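Local structure of HpcH/HpaI aldolase/citrate lyase family protein (Burkholderia cenocepacia, 4MF4) at residues R88-V93 and H117-T122; T122-E128 and A155-V161. The protein belongs to the HpcH/HpaI aldolase/citrate lyase family and folds as an eight-stranded parallel alpha/beta (TIM) barrel, six copies of which form the assembly. One frame throughout, in Å; residues are numbered along the deposited sequence.

Contact 1 (R88-V93 and H117-T122); sequences REPWLV and HAVRLT
Arg88 reaches across to His117 and makes the one hydrogen bond between 88-93 and 117-122, from NE to ND1 at 3.0 Å. The bond is nearly straight (169° at the hydrogen), and it lies in both flat groups at once: NE sits in the imidazole plane and ND1 in the guanidinium plane, while the planes themselves stand 87° apart. Each group is therefore met at its edge, and ND1 accepts, consistent with a neutral ring that carries its proton on NE2. Arg88 extends through chi2, and the bend at chi3 then turns NE toward ND1 of His117. NH2 also has a long, weak ion pair with Asp114, one turn before Ala118 on the same helix.

The two segments belong to successive outer helices of the barrel, 90-98 and 112-121, with strand 103-106 between them in sequence. Glu89 takes the N-cap position of the first, and the contact thus joins the N-terminal end of one helix to the C-terminal end of the next.

Apolar contacts supply most of the rest. Leu121, with the largest buried area of the contact, divides its two methyls: CD2 meets Pro90 CG at 3.9 Å, and CD1 lies 4.0 Å from Val93 CG2. CD1 also approaches Arg88 CG, so the aliphatic part of the arginine packs on the same leucine that Pro90 touches. Arg88 CD rests 3.7 Å from Ala118 CB, and Phe106 of the strand touches Arg88, Val93 and Ala118 alike. Of a different kind is the approach of Val93 CG1, anti to its backbone nitrogen (chi1 169°): this methyl lies against the carbonyl oxygen of Leu121, 3.7 Å from CG1 to O.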
loop_
_atom_site.group_PDB
_atom_site.type_symbol
_atom_site.label_atom_id
_atom_site.label_comp_id
_atom_site.label_asym_id
_atom_site.label_seq_id
_atom_site.Cartn_x
_atom_site.Cartn_y
_atom_site.Cartn_z
ATOM N N ARG A 88 12.409 20.254 11.274
ATOM C CA ARG A 88 13.013 19.975 12.559
ATOM C C ARG A 88 11.928 19.867 13.640
ATOM O O ARG A 88 11.898 20.679 14.551
ATOM C CB ARG A 88 13.994 21.095 12.867
ATOM C CG ARG A 88 15.122 20.688 13.755
ATOM C CD ARG A 88 16.073 21.842 13.906
ATOM N NE ARG A 88 15.451 22.932 14.618
ATOM C CZ ARG A 88 15.070 24.076 14.087
ATOM N NH1 ARG A 88 15.312 24.370 12.814
ATOM N NH2 ARG A 88 14.517 24.968 14.888
ATOM N N GLU A 89 11.012 18.907 13.493
ATOM C CA GLU A 89 9.936 18.667 14.438
ATOM C C GLU A 89 10.281 17.402 15.208
ATOM O O GLU A 89 10.618 16.396 14.605
ATOM C CB GLU A 89 8.597 18.437 13.727
ATOM C CG GLU A 89 8.099 19.552 12.781
ATOM C CD GLU A 89 7.736 20.851 13.480
ATOM O OE1 GLU A 89 7.567 20.880 14.724
ATOM O OE2 GLU A 89 7.632 21.874 12.769
ATOM N N PRO A 90 10.172 17.436 16.538
ATOM C CA PRO A 90 10.489 16.252 17.326
ATOM C C PRO A 90 9.873 14.934 16.778
ATOM O O PRO A 90 10.566 13.906 16.651
ATOM C CB PRO A 90 9.927 16.587 18.720
ATOM C CG PRO A 90 9.896 18.084 18.803
ATOM C CD PRO A 90 9.800 18.604 17.377
ATOM N N TRP A 91 8.582 14.958 16.433
ATOM C CA TRP A 91 7.917 13.712 16.018
ATOM C C TRP A 91 8.462 13.117 14.719
ATOM O O TRP A 91 8.570 11.894 14.585
ATOM C CB TRP A 91 6.387 13.892 15.970
ATOM C CG TRP A 91 5.806 14.480 14.716
ATOM C CD1 TRP A 91 5.607 15.808 14.455
ATOM C CD2 TRP A 91 5.224 13.776 13.597
ATOM N NE1 TRP A 91 4.992 15.980 13.215
ATOM C CE2 TRP A 91 4.759 14.751 12.668
ATOM C CE3 TRP A 91 5.068 12.436 13.279
ATOM C CZ2 TRP A 91 4.099 14.408 11.495
ATOM C CZ3 TRP A 91 4.438 12.096 12.095
ATOM C CH2 TRP A 91 3.974 13.076 11.214
ATOM N N LEU A 92 8.828 13.969 13.763
ATOM C CA LEU A 92 9.457 13.522 12.505
ATOM C C LEU A 92 10.865 12.931 12.709
ATOM O O LEU A 92 11.239 11.943 12.090
ATOM C CB LEU A 92 9.538 14.711 11.550
ATOM C CG LEU A 92 8.188 15.182 11.031
ATOM C CD1 LEU A 92 8.258 16.543 10.352
ATOM C CD2 LEU A 92 7.597 14.123 10.078
ATOM N N VAL A 93 11.635 13.534 13.589
ATOM C CA VAL A 93 12.996 13.066 13.901
ATOM C C VAL A 93 12.951 11.725 14.620
ATOM O O VAL A 93 13.732 10.857 14.319
ATOM C CB VAL A 93 13.766 14.107 14.734
ATOM C CG1 VAL A 93 15.079 13.580 15.322
ATOM C CG2 VAL A 93 14.021 15.346 13.896
ATOM N N HIS A 117 19.542 22.650 18.450
ATOM C CA HIS A 117 18.217 22.004 18.647
ATOM C C HIS A 117 18.138 20.688 17.845
ATOM O O HIS A 117 17.739 19.668 18.350
ATOM C CB HIS A 117 17.090 22.970 18.284
ATOM C CG HIS A 117 15.724 22.391 18.494
ATOM N ND1 HIS A 117 14.822 22.207 17.473
ATOM C CD2 HIS A 117 15.133 21.895 19.604
ATOM C CE1 HIS A 117 13.710 21.671 17.950
ATOM N NE2 HIS A 117 13.881 21.455 19.239
ATOM N N ALA A 118 18.622 20.704 16.620
ATOM C CA ALA A 118 18.636 19.555 15.738
ATOM C C ALA A 118 19.416 18.432 16.383
ATOM O O ALA A 118 18.928 17.308 16.488
ATOM C CB ALA A 118 19.243 19.947 14.385
ATOM N N VAL A 119 20.570 18.762 16.938
ATOM C CA VAL A 119 21.370 17.786 17.678
ATOM C C VAL A 119 20.661 17.226 18.896
ATOM O O VAL A 119 20.668 16.024 19.073
ATOM C CB VAL A 119 22.757 18.355 18.125
ATOM C CG1 VAL A 119 23.510 17.374 19.039
ATOM C CG2 VAL A 119 23.624 18.648 16.915
ATOM N N ARG A 120 20.084 18.086 19.732
ATOM C CA ARG A 120 19.355 17.661 20.930
ATOM C C ARG A 120 18.280 16.646 20.610
ATOM O O ARG A 120 18.056 15.710 21.362
ATOM C CB ARG A 120 18.658 18.859 21.619
ATOM C CG ARG A 120 19.586 19.868 22.288
ATOM C CD ARG A 120 18.777 21.026 22.886
ATOM N NE ARG A 120 17.963 20.528 23.999
ATOM C CZ ARG A 120 17.025 21.209 24.651
ATOM N NH1 ARG A 120 16.712 22.448 24.294
ATOM N NH2 ARG A 120 16.373 20.627 25.665
ATOM N N LEU A 121 17.583 16.861 19.505
ATOM C CA LEU A 121 16.498 15.998 19.083
ATOM C C LEU A 121 17.002 14.614 18.755
ATOM O O LEU A 121 16.225 13.669 18.833
ATOM C CB LEU A 121 15.724 16.550 17.892
ATOM C CG LEU A 121 14.890 17.815 18.076
ATOM C CD1 LEU A 121 14.280 18.135 16.718
ATOM C CD2 LEU A 121 13.783 17.713 19.116
ATOM N N THR A 122 18.285 14.469 18.466
ATOM C CA THR A 122 18.878 13.151 18.170
ATOM C C THR A 122 19.564 12.421 19.318
ATOM O O THR A 122 20.023 11.276 19.124
ATOM C CB THR A 122 19.893 13.218 16.993
ATOM O OG1 THR A 122 21.135 13.802 17.427
ATOM C CG2 THR A 122 19.311 13.969 15.842
#

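Contact 2 (T122-E128 and A155-V161); sequences TRFPSPE and ANAQVAV
Asn156 faces the loop 122-128 with both ends of its amide, pairing with both the N-H and the C=O of Phe124. OD1 accepts from Phe124 N at 2.8 Å, on a lone pair in the carbonyl plane, though the bond is bent, 146° at the hydrogen. ND2 returns a straighter bond to Phe124 O at 3.0 Å, again on a lone pair.

Around this pair the packing is close. Phe124 CE2 lies 3.7 Å from Ala155 CB, and Arg123, bent at chi2 (-50°), folds back so that Asn156 O sits over one face of its guanidinium, offset toward the rim. Its NH1 donates to Thr122 OG1 at 2.8 Å. Thr122 CB in turn meets Val159 CG1 at 3.8 Å, and Val161 CG2 lies 3.7 Å from Thr122 OG1 where the chain enters barrel strand 160-165. A water between buried Thr122 and Asn156 donates to both Thr122 O and Asn156 OD1.

The outer side is more open and polar. There exposed Glu128 accepts a hydrogen bond at OE2 from Asn156 ND2, 3.0 Å away, which approaches from above the carboxylate plane. Each ND2 hydrogen thus has its own acceptor, nearly in the amide plane, and OD1 has two donors. These four bonds fix the amide's rotation and identify its oxygen and nitrogen, tying the loop after helix 112-121 to the approach of the next strand.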
loop_
_atom_site.group_PDB
_atom_site.type_symbol
_atom_site.label_atom_id
_atom_site.label_comp_id
_atom_site.label_asym_id
_atom_site.label_seq_id
_atom_site.Cartn_x
_atom_site.Cartn_y
_atom_site.Cartn_z
ATOM N N THR A 122 18.285 14.469 18.466
ATOM C CA THR A 122 18.878 13.151 18.170
ATOM C C THR A 122 19.564 12.421 19.318
ATOM O O THR A 122 20.023 11.276 19.124
ATOM C CB THR A 122 19.893 13.218 16.993
ATOM O OG1 THR A 122 21.135 13.802 17.427
ATOM C CG2 THR A 122 19.311 13.969 15.842
ATOM N N ARG A 123 19.579 13.034 20.512
ATOM C CA ARG A 123 20.317 12.498 21.653
ATOM C C ARG A 123 19.386 12.087 22.812
ATOM O O ARG A 123 18.540 12.838 23.226
ATOM C CB ARG A 123 21.319 13.526 22.185
ATOM C CG ARG A 123 22.460 13.920 21.227
ATOM C CD ARG A 123 23.156 12.705 20.644
ATOM N NE ARG A 123 24.487 12.964 20.108
ATOM C CZ ARG A 123 24.787 13.196 18.828
ATOM N NH1 ARG A 123 23.864 13.256 17.877
ATOM N NH2 ARG A 123 26.060 13.373 18.486
ATOM N N PHE A 124 19.559 10.863 23.292
ATOM C CA PHE A 124 19.056 10.472 24.589
ATOM C C PHE A 124 19.711 11.307 25.699
ATOM O O PHE A 124 20.920 11.524 25.670
ATOM C CB PHE A 124 19.383 9.022 24.832
ATOM C CG PHE A 124 18.609 8.066 23.967
ATOM C CD1 PHE A 124 17.254 8.201 23.808
ATOM C CD2 PHE A 124 19.261 6.996 23.359
ATOM C CE1 PHE A 124 16.544 7.286 23.044
ATOM C CE2 PHE A 124 18.572 6.089 22.603
ATOM C CZ PHE A 124 17.210 6.237 22.424
ATOM N N PRO A 125 18.923 11.764 26.684
ATOM C CA PRO A 125 19.574 12.491 27.790
ATOM C C PRO A 125 20.654 11.631 28.487
ATOM O O PRO A 125 20.401 10.495 28.867
ATOM C CB PRO A 125 18.425 12.827 28.744
ATOM C CG PRO A 125 17.170 12.399 28.095
ATOM C CD PRO A 125 17.479 11.580 26.881
ATOM N N SER A 126 21.847 12.172 28.637
ATOM C CA SER A 126 22.963 11.410 29.153
ATOM C C SER A 126 24.055 12.364 29.638
ATOM O O SER A 126 23.964 13.579 29.416
ATOM C CB SER A 126 23.476 10.578 28.007
ATOM O OG SER A 126 23.878 11.443 26.959
ATOM N N PRO A 127 25.106 11.837 30.274
ATOM C CA PRO A 127 26.157 12.754 30.752
ATOM C C PRO A 127 26.793 13.633 29.667
ATOM O O PRO A 127 27.141 14.770 29.921
ATOM C CB PRO A 127 27.204 11.806 31.341
ATOM C CG PRO A 127 26.424 10.606 31.795
ATOM C CD PRO A 127 25.244 10.480 30.850
ATOM N N GLU A 128 26.954 13.092 28.474
ATOM C CA GLU A 128 27.557 13.825 27.386
ATOM C C GLU A 128 26.515 14.736 26.712
ATOM O O GLU A 128 26.867 15.762 26.136
ATOM C CB GLU A 128 28.242 12.873 26.393
ATOM C CG GLU A 128 27.347 12.231 25.331
ATOM C CD GLU A 128 26.552 11.021 25.818
ATOM O OE1 GLU A 128 26.624 10.673 27.043
ATOM O OE2 GLU A 128 25.852 10.419 24.951
ATOM N N ALA A 155 23.480 4.137 21.574
ATOM C CA ALA A 155 22.892 4.798 20.409
ATOM C C ALA A 155 23.468 6.164 20.134
ATOM O O ALA A 155 23.698 6.494 18.961
ATOM C CB ALA A 155 21.369 4.905 20.523
ATOM N N ASN A 156 23.670 6.984 21.167
ATOM C CA ASN A 156 24.082 8.381 20.930
ATOM C C ASN A 156 25.364 8.468 20.126
ATOM O O ASN A 156 25.483 9.309 19.229
ATOM C CB ASN A 156 24.239 9.201 22.232
ATOM C CG ASN A 156 22.915 9.629 22.856
ATOM O OD1 ASN A 156 21.786 9.386 22.341
ATOM N ND2 ASN A 156 23.041 10.282 23.999
ATOM N N ALA A 157 26.327 7.598 20.445
ATOM C CA ALA A 157 27.658 7.625 19.813
ATOM C C ALA A 157 27.637 7.347 18.306
ATOM O O ALA A 157 28.561 7.723 17.612
ATOM C CB ALA A 157 28.593 6.597 20.508
ATOM N N GLN A 158 26.576 6.702 17.807
ATOM C CA GLN A 158 26.511 6.316 16.409
ATOM C C GLN A 158 25.592 7.193 15.566
ATOM O O GLN A 158 25.476 6.955 14.377
ATOM C CB GLN A 158 26.118 4.844 16.249
ATOM C CG GLN A 158 27.045 3.841 16.937
ATOM C CD GLN A 158 28.504 4.134 16.698
ATOM O OE1 GLN A 158 28.904 4.489 15.596
ATOM N NE2 GLN A 158 29.296 4.030 17.745
ATOM N N VAL A 159 24.961 8.197 16.169
ATOM C CA VAL A 159 24.093 9.100 15.395
ATOM C C VAL A 159 24.887 10.283 14.863
ATOM O O VAL A 159 25.583 10.975 15.620
ATOM C CB VAL A 159 22.917 9.625 16.231
ATOM C CG1 VAL A 159 22.075 10.583 15.409
ATOM C CG2 VAL A 159 22.044 8.484 16.691
ATOM N N ALA A 160 24.820 10.496 13.554
ATOM C CA ALA A 160 25.452 11.634 12.910
ATOM C C ALA A 160 24.456 12.671 12.414
ATOM O O ALA A 160 23.379 12.332 11.951
ATOM C CB ALA A 160 26.321 11.158 11.769
ATOM N N VAL A 161 24.827 13.944 12.547
ATOM C CA VAL A 161 23.965 15.052 12.177
ATOM C C VAL A 161 24.644 15.877 11.074
ATOM O O VAL A 161 25.774 16.344 11.213
ATOM C CB VAL A 161 23.626 15.937 13.381
ATOM C CG1 VAL A 161 22.873 17.205 12.969
ATOM C CG2 VAL A 161 22.863 15.157 14.445
HETATM O O HOH W 1 20.428 8.628 19.897
#

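In the fold
Contacts 1 and 2 follow one another along the chain, share Thr122 and lie on the same side of the chain's centre, their own centres about 12 Å apart. Contact 1 is partly buried and joins two helices; its single hydrogen bond is side chain to side chain, beside an apolar patch. Contact 2 is more fully buried and joins a loop to the run into strand 160-165, with an asparagine amide gripping backbone. Both rest on strand 103-106, Phe106 touching residues of each, and Val119 of helix 112-121 packs on Val161. Subunit neighbours differ too: Trp91 meets two other subunits, whereas Phe124 and Pro125 meet one.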